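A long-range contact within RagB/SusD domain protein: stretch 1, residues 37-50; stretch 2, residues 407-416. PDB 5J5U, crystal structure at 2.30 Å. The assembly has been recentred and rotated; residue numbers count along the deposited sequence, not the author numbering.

Stretch 1, residues 37-50: TNLIYSGGFVQHYS
Stretch 2 407-416: LWITYLFNSI

Residues 37-50 and 407-416 of this RagB/SusD domain protein, at least 360 positions apart wherever they touch, bury 661 Å² between them. All are buried except Asn414, which is partly exposed, and His48 and Ser415 are the most covered by the other stretch. Stretch 1 continues a helix that begins earlier in the chain and runs to Phe45, with a wider pi-type turn over 37-42. Val46 (phi/psi -97/10) leaves the helix, Gln47 takes a left-handed conformation (57/40), His48 returns to -70/-39, and an extended strand begins at Tyr49 (-133/155). Stretch 2 ends at Thr410 a helix begun before Leu407, passes through a type II turn from Tyr411 to Asn414, closed by Asn414 N to Tyr411 O (2.9 Å), and starts at Ser415 another helix that continues past Ile416. The CA atoms of Gly43 and Ser415 lie 5.1 Å apart, those of His48 and Leu412 6.9 Å apart.

Asn38 reads the backbone at the end of the turn. With chi1 t and chi2 near -3°, its amide reaches across: Asn38 ND2 donates to Phe413 O (3.0 Å, 165°), while Asn38 OD1 accepts from Ser415 N (3.0 Å, 154°). ND2 is also hydrogen-bonded elsewhere in the structure. A carboxamide suits this place because it offers a donor and an acceptor side by side. In the turn, Leu412 adopts phi/psi of -61/141 and Phe413 70/-6, the left-handed third position.

His48 (chi1 -88°, chi2 171°) uses both ring nitrogens at its edge. His48 NE2 donates to Trp408 O at 2.8 Å, and His48 ND1 lies 3.0 Å from Ser415 OG in a hydrogen bond in which either atom could be the donor. Leu412 (t, p) covers one face of the imidazole in a CH-pi contact, Leu412 CD1 lying 3.5 Å from the His48 ring centroid and 14° off the normal. The five-membered ring of Trp408 packs obliquely against the imidazole, with centroids 4.3 Å apart and planes at 35°. The approach of His48 NE2 to Trp408 NE1, 3.2 Å, is not a hydrogen bond, since the angle is poor; Trp408 NE1 instead donates to Val46 O (3.0 Å, 138°), an acceptor at the point where the helix gives out. Trp408 holds chi1 t and chi2 70°, and Val46 (chi1 85°) lays CG2 3.7 Å from Trp408 CD1.

Ser415 (m), whose CB points toward stretch 1, also joins a water-centred network. The water donates to Asn38 OD1 (2.7 Å) and hydrogen-bonds Tyr49 OH and Ser415 OG, each at 2.5 Å. Tyr49 (chi1 -43°, chi2 -80°) thus brings its hydroxyl to the same site, where Tyr49 OH also lies 3.2 Å from Phe413 CD1.

Gly43 and Ser42 lie close to Ser415. Gly43 N comes within 3.5 Å of Ser415 CB; a CB on Gly43 would clash with Leu39 O at 2.2 Å, a limit set within its own helix. Ser42 CB sits 3.4 Å from Ser415 O. Ser42 OG (chi1 m) donates to Thr37 O (2.9 Å), which also accepts from Ser42 N (3.0 Å). Ile416 CD1 meets Thr37 CG2 at 4.0 Å, a methyl-to-methyl contact.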

ATOM      1  N   THR A  37      -4.619   9.246  -4.617  1.00 12.86           N
ATOM      2  CA  THR A  37      -3.440   8.421  -4.847  1.00 12.36           C
ATOM      3  C   THR A  37      -3.678   6.946  -4.564  1.00 10.33           C
ATOM      4  O   THR A  37      -3.193   6.094  -5.297  1.00  9.92           O
ATOM      5  CB  THR A  37      -2.253   8.883  -3.987  1.00 13.53           C
ATOM      6  OG1 THR A  37      -2.164  10.306  -4.032  1.00  9.87           O
ATOM      7  CG2 THR A  37      -0.963   8.291  -4.528  1.00 13.13           C
ATOM      8  N   ASN A  38      -4.423   6.656  -3.503  1.00 13.02           N
ATOM      9  CA  ASN A  38      -4.754   5.280  -3.121  1.00 13.01           C
ATOM     10  C   ASN A  38      -5.904   4.731  -3.977  1.00 15.26           C
ATOM     11  O   ASN A  38      -5.710   3.788  -4.775  1.00 14.54           O
ATOM     12  CB  ASN A  38      -5.107   5.230  -1.612  1.00 11.44           C
ATOM     13  CG  ASN A  38      -5.449   3.813  -1.086  1.00 14.73           C
ATOM     14  OD1 ASN A  38      -5.488   2.818  -1.819  1.00 15.05           O
ATOM     15  ND2 ASN A  38      -5.709   3.743   0.213  1.00 14.47           N
ATOM     16  N   LEU A  39      -7.076   5.352  -3.843  1.00 14.60           N
ATOM     17  CA  LEU A  39      -8.277   4.850  -4.497  1.00 13.45           C
ATOM     18  C   LEU A  39      -8.223   4.998  -6.017  1.00 11.55           C
ATOM     19  O   LEU A  39      -8.263   4.022  -6.723  1.00  8.69           O
ATOM     20  CB  LEU A  39      -9.534   5.563  -3.948  1.00 15.62           C
ATOM     21  CG  LEU A  39     -10.944   5.099  -4.392  1.00 14.45           C
ATOM     22  CD1 LEU A  39     -11.023   3.587  -4.513  1.00 13.24           C
ATOM     23  CD2 LEU A  39     -12.058   5.596  -3.461  1.00 17.00           C
ATOM     24  N   ILE A  40      -8.110   6.219  -6.514  1.00 14.29           N
ATOM     25  CA  ILE A  40      -8.288   6.455  -7.940  1.00 13.64           C
ATOM     26  C   ILE A  40      -7.116   5.949  -8.768  1.00 10.78           C
ATOM     27  O   ILE A  40      -7.300   5.080  -9.620  1.00  9.31           O
ATOM     28  CB  ILE A  40      -8.518   7.970  -8.255  1.00 10.70           C
ATOM     29  CG1 ILE A  40      -9.888   8.416  -7.761  1.00 13.79           C
ATOM     30  CG2 ILE A  40      -8.394   8.215  -9.754  1.00  8.36           C
ATOM     31  CD1 ILE A  40     -10.055   9.932  -7.668  1.00 14.09           C
ATOM     32  N   TYR A  41      -5.920   6.483  -8.548  1.00  9.75           N
ATOM     33  CA  TYR A  41      -4.814   6.108  -9.439  1.00 12.92           C
ATOM     34  C   TYR A  41      -4.176   4.753  -9.067  1.00 14.53           C
ATOM     35  O   TYR A  41      -4.198   3.840  -9.901  1.00  8.73           O
ATOM     36  CB  TYR A  41      -3.748   7.198  -9.489  1.00 11.43           C
ATOM     37  CG  TYR A  41      -4.009   8.267 -10.539  1.00 14.88           C
ATOM     38  CD1 TYR A  41      -4.679   7.974 -11.717  1.00 11.48           C
ATOM     39  CD2 TYR A  41      -3.602   9.580 -10.332  1.00 13.21           C
ATOM     40  CE1 TYR A  41      -4.922   8.956 -12.668  1.00 11.29           C
ATOM     41  CE2 TYR A  41      -3.827  10.571 -11.280  1.00 11.39           C
ATOM     42  CZ  TYR A  41      -4.493  10.260 -12.439  1.00 13.34           C
ATOM     43  OH  TYR A  41      -4.731  11.251 -13.356  1.00 15.16           O
ATOM     44  N   SER A  42      -3.639   4.580  -7.852  1.00 11.54           N
ATOM     45  CA  SER A  42      -3.020   3.261  -7.526  1.00 13.73           C
ATOM     46  C   SER A  42      -4.042   2.143  -7.663  1.00 13.20           C
ATOM     47  O   SER A  42      -3.781   1.135  -8.326  1.00  7.58           O
ATOM     48  CB  SER A  42      -2.422   3.222  -6.108  1.00 10.96           C
ATOM     49  OG  SER A  42      -1.268   4.027  -6.008  1.00 14.23           O
ATOM     50  N   GLY A  43      -5.212   2.368  -7.054  1.00  9.61           N
ATOM     51  CA  GLY A  43      -6.316   1.434  -7.073  1.00 10.49           C
ATOM     52  C   GLY A  43      -6.846   1.098  -8.452  1.00 12.74           C
ATOM     53  O   GLY A  43      -7.226  -0.047  -8.701  1.00  9.71           O
ATOM     54  N   GLY A  44      -6.900   2.077  -9.346  1.00  7.11           N
ATOM     55  CA  GLY A  44      -7.310   1.784 -10.702  1.00 10.16           C
ATOM     56  C   GLY A  44      -6.200   1.129 -11.523  1.00 12.91           C
ATOM     57  O   GLY A  44      -6.465   0.233 -12.329  1.00 11.35           O
ATOM     58  N   PHE A  45      -4.955   1.574 -11.322  1.00 11.00           N
ATOM     59  CA  PHE A  45      -3.804   1.052 -12.067  1.00 12.01           C
ATOM     60  C   PHE A  45      -3.664  -0.459 -11.822  1.00 11.81           C
ATOM     61  O   PHE A  45      -3.425  -1.228 -12.746  1.00 10.24           O
ATOM     62  CB  PHE A  45      -2.479   1.732 -11.666  1.00  7.40           C
ATOM     63  CG  PHE A  45      -2.358   3.183 -12.048  1.00  9.62           C
ATOM     64  CD1 PHE A  45      -3.274   3.795 -12.892  1.00 10.63           C
ATOM     65  CD2 PHE A  45      -1.287   3.933 -11.567  1.00 13.90           C
ATOM     66  CE1 PHE A  45      -3.143   5.133 -13.235  1.00 13.61           C
ATOM     67  CE2 PHE A  45      -1.144   5.281 -11.897  1.00 13.27           C
ATOM     68  CZ  PHE A  45      -2.072   5.879 -12.739  1.00 14.64           C
ATOM     69  N   VAL A  46      -3.789  -0.874 -10.567  1.00  9.67           N
ATOM     70  CA  VAL A  46      -3.519  -2.268 -10.239  1.00 11.64           C
ATOM     71  C   VAL A  46      -4.850  -3.076 -10.202  1.00 14.10           C
ATOM     72  O   VAL A  46      -4.871  -4.236  -9.835  1.00 12.50           O
ATOM     73  CB  VAL A  46      -2.719  -2.361  -8.907  1.00 10.30           C
ATOM     74  CG1 VAL A  46      -3.662  -2.332  -7.674  1.00 12.71           C
ATOM     75  CG2 VAL A  46      -1.824  -3.575  -8.897  1.00  8.27           C
ATOM     76  N   GLN A  47      -5.934  -2.442 -10.660  1.00 16.51           N
ATOM     77  CA  GLN A  47      -7.216  -3.089 -10.861  1.00 12.85           C
ATOM     78  C   GLN A  47      -7.745  -3.745  -9.583  1.00 16.38           C
ATOM     79  O   GLN A  47      -8.298  -4.851  -9.600  1.00 15.50           O
ATOM     80  CB  GLN A  47      -7.107  -4.092 -12.005  1.00 10.77           C
ATOM     81  CG  GLN A  47      -6.624  -3.447 -13.295  1.00 10.21           C
ATOM     82  CD  GLN A  47      -6.701  -4.376 -14.538  1.00 17.60           C
ATOM     83  OE1 GLN A  47      -6.681  -5.609 -14.424  1.00 14.01           O
ATOM     84  NE2 GLN A  47      -6.772  -3.769 -15.725  1.00 13.74           N
ATOM     85  N   HIS A  48      -7.558  -3.048  -8.467  1.00 11.81           N
ATOM     86  CA  HIS A  48      -8.282  -3.346  -7.259  1.00 10.92           C
ATOM     87  C   HIS A  48      -9.769  -2.961  -7.445  1.00 15.23           C
ATOM     88  O   HIS A  48     -10.666  -3.669  -6.974  1.00 14.82           O
ATOM     89  CB  HIS A  48      -7.689  -2.580  -6.076  1.00  9.64           C
ATOM     90  CG  HIS A  48      -6.566  -3.296  -5.393  1.00 12.71           C
ATOM     91  ND1 HIS A  48      -5.781  -2.696  -4.430  1.00 13.77           N
ATOM     92  CD2 HIS A  48      -6.086  -4.550  -5.540  1.00 11.09           C
ATOM     93  CE1 HIS A  48      -4.873  -3.559  -4.005  1.00 12.37           C
ATOM     94  NE2 HIS A  48      -5.034  -4.689  -4.669  1.00 10.28           N
ATOM     95  N   TYR A  49     -10.032  -1.840  -8.127  1.00  9.63           N
ATOM     96  CA  TYR A  49     -11.417  -1.344  -8.261  1.00 11.37           C
ATOM     97  C   TYR A  49     -11.841  -0.938  -9.676  1.00 14.30           C
ATOM     98  O   TYR A  49     -11.001  -0.531 -10.508  1.00 11.90           O
ATOM     99  CB  TYR A  49     -11.626  -0.116  -7.366  1.00 10.16           C
ATOM    100  CG  TYR A  49     -11.032  -0.204  -5.977  1.00 10.64           C
ATOM    101  CD1 TYR A  49     -11.688  -0.889  -4.961  1.00 10.21           C
ATOM    102  CD2 TYR A  49      -9.843   0.429  -5.675  1.00 12.68           C
ATOM    103  CE1 TYR A  49     -11.177  -0.953  -3.693  1.00 13.31           C
ATOM    104  CE2 TYR A  49      -9.310   0.381  -4.378  1.00 15.28           C
ATOM    105  CZ  TYR A  49      -9.986  -0.316  -3.392  1.00 13.18           C
ATOM    106  OH  TYR A  49      -9.463  -0.388  -2.112  1.00 10.08           O
ATOM    107  N   SER A  50     -13.149  -0.987  -9.935  1.00 11.09           N
ATOM    108  CA  SER A  50     -13.704  -0.353 -11.138  1.00 10.39           C
ATOM    109  C   SER A  50     -15.198   0.003 -10.979  1.00 10.08           C
ATOM    110  O   SER A  50     -15.897  -0.569 -10.157  1.00 17.56           O
ATOM    111  CB  SER A  50     -13.480  -1.262 -12.358  1.00 12.49           C
ATOM    112  OG  SER A  50     -13.611  -0.530 -13.567  1.00 14.05           O
ATOM    113  N   LEU A 407      -0.061 -11.035  -2.130  1.00 18.21           N
ATOM    114  CA  LEU A 407       0.268  -9.699  -1.623  1.00 20.81           C
ATOM    115  C   LEU A 407      -0.698  -8.640  -2.172  1.00 14.60           C
ATOM    116  O   LEU A 407      -1.131  -7.738  -1.472  1.00 17.12           O
ATOM    117  CB  LEU A 407       1.714  -9.323  -1.984  1.00 22.64           C
ATOM    118  CG  LEU A 407       2.820  -9.891  -1.093  1.00 20.84           C
ATOM    119  CD1 LEU A 407       4.148  -9.886  -1.832  1.00 16.83           C
ATOM    120  CD2 LEU A 407       2.925  -9.113   0.204  1.00 13.42           C
ATOM    121  N   TRP A 408      -1.027  -8.785  -3.444  1.00 16.92           N
ATOM    122  CA  TRP A 408      -1.963  -7.910  -4.125  1.00 15.13           C
ATOM    123  C   TRP A 408      -3.321  -7.958  -3.421  1.00 19.44           C
ATOM    124  O   TRP A 408      -4.029  -6.941  -3.334  1.00 15.92           O
ATOM    125  CB  TRP A 408      -2.056  -8.320  -5.606  1.00 13.87           C
ATOM    126  CG  TRP A 408      -3.092  -7.613  -6.391  1.00 17.29           C
ATOM    127  CD1 TRP A 408      -3.080  -6.301  -6.767  1.00 16.31           C
ATOM    128  CD2 TRP A 408      -4.292  -8.175  -6.932  1.00 17.52           C
ATOM    129  NE1 TRP A 408      -4.209  -6.006  -7.493  1.00 14.37           N
ATOM    130  CE2 TRP A 408      -4.967  -7.142  -7.614  1.00 17.70           C
ATOM    131  CE3 TRP A 408      -4.860  -9.456  -6.915  1.00 15.35           C
ATOM    132  CZ2 TRP A 408      -6.181  -7.348  -8.266  1.00 16.22           C
ATOM    133  CZ3 TRP A 408      -6.062  -9.658  -7.561  1.00 16.84           C
ATOM    134  CH2 TRP A 408      -6.707  -8.616  -8.238  1.00 15.25           C
ATOM    135  N   ILE A 409      -3.663  -9.126  -2.875  1.00 19.08           N
ATOM    136  CA  ILE A 409      -4.904  -9.237  -2.108  1.00 15.60           C
ATOM    137  C   ILE A 409      -4.722  -8.629  -0.719  1.00 17.39           C
ATOM    138  O   ILE A 409      -5.572  -7.892  -0.229  1.00 21.94           O
ATOM    139  CB  ILE A 409      -5.381 -10.702  -2.007  1.00 17.75           C
ATOM    140  CG1 ILE A 409      -5.767 -11.201  -3.407  1.00 16.62           C
ATOM    141  CG2 ILE A 409      -6.582 -10.810  -1.077  1.00 20.19           C
ATOM    142  CD1 ILE A 409      -6.222 -12.637  -3.467  1.00 20.58           C
ATOM    143  N   THR A 410      -3.579  -8.900  -0.115  1.00 16.27           N
ATOM    144  CA  THR A 410      -3.248  -8.396   1.208  1.00 15.02           C
ATOM    145  C   THR A 410      -3.170  -6.864   1.236  1.00 17.64           C
ATOM    146  O   THR A 410      -3.570  -6.241   2.232  1.00 19.94           O
ATOM    147  CB  THR A 410      -1.918  -9.034   1.684  1.00 16.67           C
ATOM    148  OG1 THR A 410      -2.175 -10.396   2.057  1.00 24.89           O
ATOM    149  CG2 THR A 410      -1.330  -8.311   2.873  1.00 19.10           C
ATOM    150  N   TYR A 411      -2.708  -6.265   0.133  1.00 11.89           N
ATOM    151  CA  TYR A 411      -2.578  -4.814   0.025  1.00 11.91           C
ATOM    152  C   TYR A 411      -3.843  -4.113  -0.400  1.00 13.92           C
ATOM    153  O   TYR A 411      -3.801  -2.934  -0.755  1.00 13.03           O
ATOM    154  CB  TYR A 411      -1.485  -4.443  -0.969  1.00 13.65           C
ATOM    155  CG  TYR A 411      -0.077  -4.674  -0.485  1.00 13.96           C
ATOM    156  CD1 TYR A 411       0.317  -4.313   0.803  1.00 16.88           C
ATOM    157  CD2 TYR A 411       0.849  -5.278  -1.303  1.00 13.30           C
ATOM    158  CE1 TYR A 411       1.616  -4.540   1.249  1.00 16.67           C
ATOM    159  CE2 TYR A 411       2.144  -5.493  -0.884  1.00 17.98           C
ATOM    160  CZ  TYR A 411       2.527  -5.133   0.387  1.00 20.56           C
ATOM    161  OH  TYR A 411       3.831  -5.369   0.779  1.00 19.09           O
ATOM    162  N   LEU A 412      -4.967  -4.822  -0.388  1.00 17.83           N
ATOM    163  CA  LEU A 412      -6.247  -4.185  -0.687  1.00 15.10           C
ATOM    164  C   LEU A 412      -6.510  -3.081   0.335  1.00 15.59           C
ATOM    165  O   LEU A 412      -6.163  -3.246   1.502  1.00 16.17           O
ATOM    166  CB  LEU A 412      -7.372  -5.217  -0.694  1.00 16.50           C
ATOM    167  CG  LEU A 412      -8.698  -4.753  -1.286  1.00 12.91           C
ATOM    168  CD1 LEU A 412      -8.483  -4.375  -2.730  1.00 10.61           C
ATOM    169  CD2 LEU A 412      -9.789  -5.863  -1.143  1.00 13.38           C
ATOM    170  N   PHE A 413      -7.066  -1.954  -0.119  1.00 13.24           N
ATOM    171  CA  PHE A 413      -7.233  -0.736   0.686  1.00 15.44           C
ATOM    172  C   PHE A 413      -5.908  -0.023   1.006  1.00 18.40           C
ATOM    173  O   PHE A 413      -5.917   1.075   1.565  1.00 17.49           O
ATOM    174  CB  PHE A 413      -7.987  -1.032   1.993  1.00 15.45           C
ATOM    175  CG  PHE A 413      -9.242  -1.829   1.787  1.00 17.28           C
ATOM    176  CD1 PHE A 413     -10.151  -1.465   0.811  1.00 16.29           C
ATOM    177  CD2 PHE A 413      -9.484  -2.981   2.530  1.00 20.38           C
ATOM    178  CE1 PHE A 413     -11.297  -2.212   0.598  1.00 15.77           C
ATOM    179  CE2 PHE A 413     -10.625  -3.726   2.326  1.00 18.38           C
ATOM    180  CZ  PHE A 413     -11.537  -3.341   1.368  1.00 16.84           C
ATOM    181  N   ASN A 414      -4.786  -0.634   0.628  1.00 17.20           N
ATOM    182  CA  ASN A 414      -3.475   0.024   0.642  1.00 21.01           C
ATOM    183  C   ASN A 414      -2.861  -0.108  -0.751  1.00 16.03           C
ATOM    184  O   ASN A 414      -1.853  -0.786  -0.943  1.00  8.16           O
ATOM    185  CB  ASN A 414      -2.529  -0.575   1.694  1.00 16.79           C
ATOM    186  CG  ASN A 414      -1.368   0.358   2.020  1.00 22.59           C
ATOM    187  OD1 ASN A 414      -1.125   1.341   1.308  1.00 15.39           O
ATOM    188  ND2 ASN A 414      -0.624   0.037   3.067  1.00 21.77           N
ATOM    189  N   SER A 415      -3.521   0.519  -1.718  1.00 14.62           N
ATOM    190  CA  SER A 415      -3.231   0.280  -3.116  1.00 15.13           C
ATOM    191  C   SER A 415      -1.880   0.815  -3.567  1.00 13.79           C
ATOM    192  O   SER A 415      -1.362   0.351  -4.583  1.00 12.91           O
ATOM    193  CB  SER A 415      -4.334   0.871  -4.001  1.00 13.80           C
ATOM    194  OG  SER A 415      -5.546   0.180  -3.790  1.00 15.09           O
ATOM    195  N   ILE A 416      -1.324   1.780  -2.840  1.00 10.38           N
ATOM    196  CA  ILE A 416      -0.003   2.292  -3.165  1.00 13.29           C
ATOM    197  C   ILE A 416       1.020   1.136  -3.135  1.00 15.88           C
ATOM    198  O   ILE A 416       1.839   1.002  -4.058  1.00 12.74           O
ATOM    199  CB  ILE A 416       0.416   3.414  -2.207  1.00 11.97           C
ATOM    200  CG1 ILE A 416      -0.422   4.663  -2.451  1.00 10.46           C
ATOM    201  CG2 ILE A 416       1.913   3.766  -2.369  1.00 10.29           C
ATOM    202  CD1 ILE A 416      -0.090   5.807  -1.488  1.00 11.64           C
TER
HETATM  203  O   HOH W   1      -7.252   0.804  -2.025  1.00 15.80           O